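Local coordinates for xylose isomerase-like TIM barrel domain-containing protein (Thermus thermophilus, PDB 3AYV) that binds zinc ions at the mouth of a TIM barrel and is possibly an endonuclease-like phosphodiester hydrolase involved in protection against oxidative stress, at residues L135-E140 / F159-A164. Numbering follows the deposited sequence.
With ZN (zinc ion), chain F; ZN (zinc ion), chain E.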
loop_
_atom_site.group_PDB
_atom_site.type_symbol
_atom_site.label_atom_id
_atom_site.label_comp_id
_atom_site.label_asym_id
_atom_site.label_seq_id
_atom_site.Cartn_x
_atom_site.Cartn_y
_atom_site.Cartn_z
ATOM N N LEU A 135 5.359 4.660 -0.752
ATOM C CA LEU A 135 5.919 3.759 0.259
ATOM C C LEU A 135 4.954 3.604 1.424
ATOM O O LEU A 135 4.500 4.596 2.003
ATOM C CB LEU A 135 7.270 4.349 0.743
ATOM C CG LEU A 135 8.033 3.686 1.902
ATOM C CD1 LEU A 135 8.260 2.208 1.590
ATOM C CD2 LEU A 135 9.332 4.430 2.078
ATOM N N GLU A 136 4.656 2.347 1.784
ATOM C CA GLU A 136 3.696 2.030 2.859
ATOM C C GLU A 136 4.468 1.610 4.115
ATOM O O GLU A 136 5.500 0.931 3.991
ATOM C CB GLU A 136 2.805 0.880 2.378
ATOM C CG GLU A 136 1.806 0.396 3.368
ATOM C CD GLU A 136 1.205 -0.947 2.991
ATOM O OE1 GLU A 136 1.335 -1.411 1.850
ATOM O OE2 GLU A 136 0.577 -1.552 3.855
ATOM N N ASN A 137 4.018 2.033 5.307
ATOM C CA ASN A 137 4.667 1.538 6.532
ATOM C C ASN A 137 4.286 0.064 6.728
ATOM O O ASN A 137 3.138 -0.330 6.473
ATOM C CB ASN A 137 4.264 2.352 7.777
ATOM C CG ASN A 137 2.747 2.365 8.022
ATOM O OD1 ASN A 137 1.986 2.867 7.197
ATOM N ND2 ASN A 137 2.309 1.791 9.162
ATOM N N SER A 138 5.251 -0.712 7.214
ATOM C CA SER A 138 5.062 -2.120 7.512
ATOM C C SER A 138 5.590 -2.405 8.922
ATOM O O SER A 138 4.842 -2.248 9.891
ATOM C CB SER A 138 5.702 -2.999 6.420
ATOM O OG SER A 138 7.088 -2.706 6.245
ATOM N N HIS A 139 6.887 -2.680 9.049
ATOM C CA HIS A 139 7.500 -3.057 10.310
ATOM C C HIS A 139 8.380 -1.990 10.937
ATOM O O HIS A 139 9.022 -2.271 11.946
ATOM C CB HIS A 139 8.309 -4.375 10.144
ATOM C CG HIS A 139 7.454 -5.524 9.726
ATOM N ND1 HIS A 139 6.725 -6.271 10.625
ATOM C CD2 HIS A 139 7.150 -6.007 8.495
ATOM C CE1 HIS A 139 6.028 -7.185 9.970
ATOM N NE2 HIS A 139 6.267 -7.043 8.673
ATOM N N GLU A 140 8.398 -0.767 10.375
ATOM C CA GLU A 140 9.251 0.289 10.942
ATOM C C GLU A 140 8.740 0.602 12.343
ATOM O O GLU A 140 7.530 0.693 12.551
ATOM C CB GLU A 140 9.263 1.581 10.091
ATOM C CG GLU A 140 9.827 1.406 8.662
ATOM C CD GLU A 140 8.814 0.808 7.696
ATOM O OE1 GLU A 140 7.646 0.572 8.071
ATOM O OE2 GLU A 140 9.199 0.547 6.536
ATOM N N PHE A 159 3.655 8.679 0.503
ATOM C CA PHE A 159 3.488 7.812 1.663
ATOM C C PHE A 159 2.060 7.240 1.716
ATOM O O PHE A 159 1.078 7.965 1.499
ATOM C CB PHE A 159 3.805 8.600 2.941
ATOM C CG PHE A 159 3.557 7.817 4.218
ATOM C CD1 PHE A 159 4.180 6.583 4.424
ATOM C CD2 PHE A 159 2.685 8.308 5.199
ATOM C CE1 PHE A 159 3.936 5.827 5.591
ATOM C CE2 PHE A 159 2.458 7.582 6.382
ATOM C CZ PHE A 159 3.083 6.334 6.572
ATOM N N CYS A 160 1.965 5.932 1.955
ATOM C CA CYS A 160 0.699 5.252 2.184
ATOM C C CYS A 160 0.678 4.806 3.650
ATOM O O CYS A 160 1.553 4.044 4.077
ATOM C CB CYS A 160 0.586 4.032 1.253
ATOM S SG CYS A 160 -0.884 3.004 1.644
ATOM N N PHE A 161 -0.308 5.268 4.418
ATOM C CA PHE A 161 -0.395 4.918 5.829
ATOM C C PHE A 161 -1.338 3.743 6.022
ATOM O O PHE A 161 -2.514 3.794 5.631
ATOM C CB PHE A 161 -0.891 6.106 6.673
ATOM C CG PHE A 161 -1.097 5.793 8.154
ATOM C CD1 PHE A 161 -0.142 5.096 8.895
ATOM C CD2 PHE A 161 -2.270 6.208 8.803
ATOM C CE1 PHE A 161 -0.354 4.833 10.250
ATOM C CE2 PHE A 161 -2.478 5.977 10.151
ATOM C CZ PHE A 161 -1.519 5.275 10.886
ATOM N N ASP A 162 -0.811 2.712 6.677
ATOM C CA ASP A 162 -1.585 1.585 7.121
ATOM C C ASP A 162 -1.595 1.573 8.631
ATOM O O ASP A 162 -0.588 1.225 9.247
ATOM C CB ASP A 162 -0.963 0.291 6.593
ATOM C CG ASP A 162 -1.842 -0.923 6.871
ATOM O OD1 ASP A 162 -2.219 -1.180 8.026
ATOM O OD2 ASP A 162 -2.185 -1.618 5.921
ATOM N N ALA A 163 -2.722 1.945 9.237
ATOM C CA ALA A 163 -2.784 2.115 10.700
ATOM C C ALA A 163 -2.629 0.802 11.469
ATOM O O ALA A 163 -2.063 0.789 12.557
ATOM C CB ALA A 163 -4.093 2.843 11.119
ATOM N N ALA A 164 -3.147 -0.282 10.909
ATOM C CA ALA A 164 -3.031 -1.589 11.569
ATOM C C ALA A 164 -1.568 -2.047 11.637
ATOM O O ALA A 164 -1.140 -2.620 12.644
ATOM C CB ALA A 164 -3.890 -2.621 10.860
HETATM ZN ZN ZN F . -1.481 -2.037 3.964
HETATM ZN ZN ZN E . 0.962 -3.312 1.898
HETATM O O HOH W 1 -1.116 -3.614 2.023
HETATM O O HOH W 2 0.622 -5.611 2.701
HETATM O O HOH W 3 -2.015 -4.330 4.529
#
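The side-chain amide of Asn137 lies alongside the backbone of Asp162. Asn137 OD1 takes the N-H of Asp162 at 2.8 Å, nearly straight and on an in-plane lone pair, while Asn137 ND2 gives a hydrogen to Asp162 O at 3.0 Å. Asparagine suits this place because one short, flat group offers an acceptor and a donor together; chi1 of 58° sets CG between the backbone N and the carbonyl carbon. The two bonds fix the amide's rotation and carry on the pairing where strand 132-136 has ended. Cys160 N bonds to Leu135 O at 2.9 Å, and a weak bond runs from Asn137 N to Cys160 O. The Phe159 ring reaches in obliquely, its CD1 3.1 Å from Leu135 O.

With CG anti to the backbone N (chi1 178°) and an extended chain, Glu136 has the reach to span two zinc ions, OE1 binding one at 1.9 Å and OE2 the other at 2.1 Å; OE2 also leans toward the first at 2.7 Å. Asp162 OD2 joins OE2 on the second zinc, also at 2.1 Å, so the cation probably offsets the repulsion between the carboxylates. Water 1 bridges the metals; His55, His96 and water 2 also bind the first, His187, Glu223 and water 3 the second. Aspartate suits its place because its other oxygen, OD1, accepts the backbone N of His165, capping helix 163-169. The contact joins the C-terminal ends of adjacent parallel strands, where TIM barrels carry their active sites, in a beta-alpha-beta unit connected through helix 147-153 and flanked by strands 92-96 and 185-188.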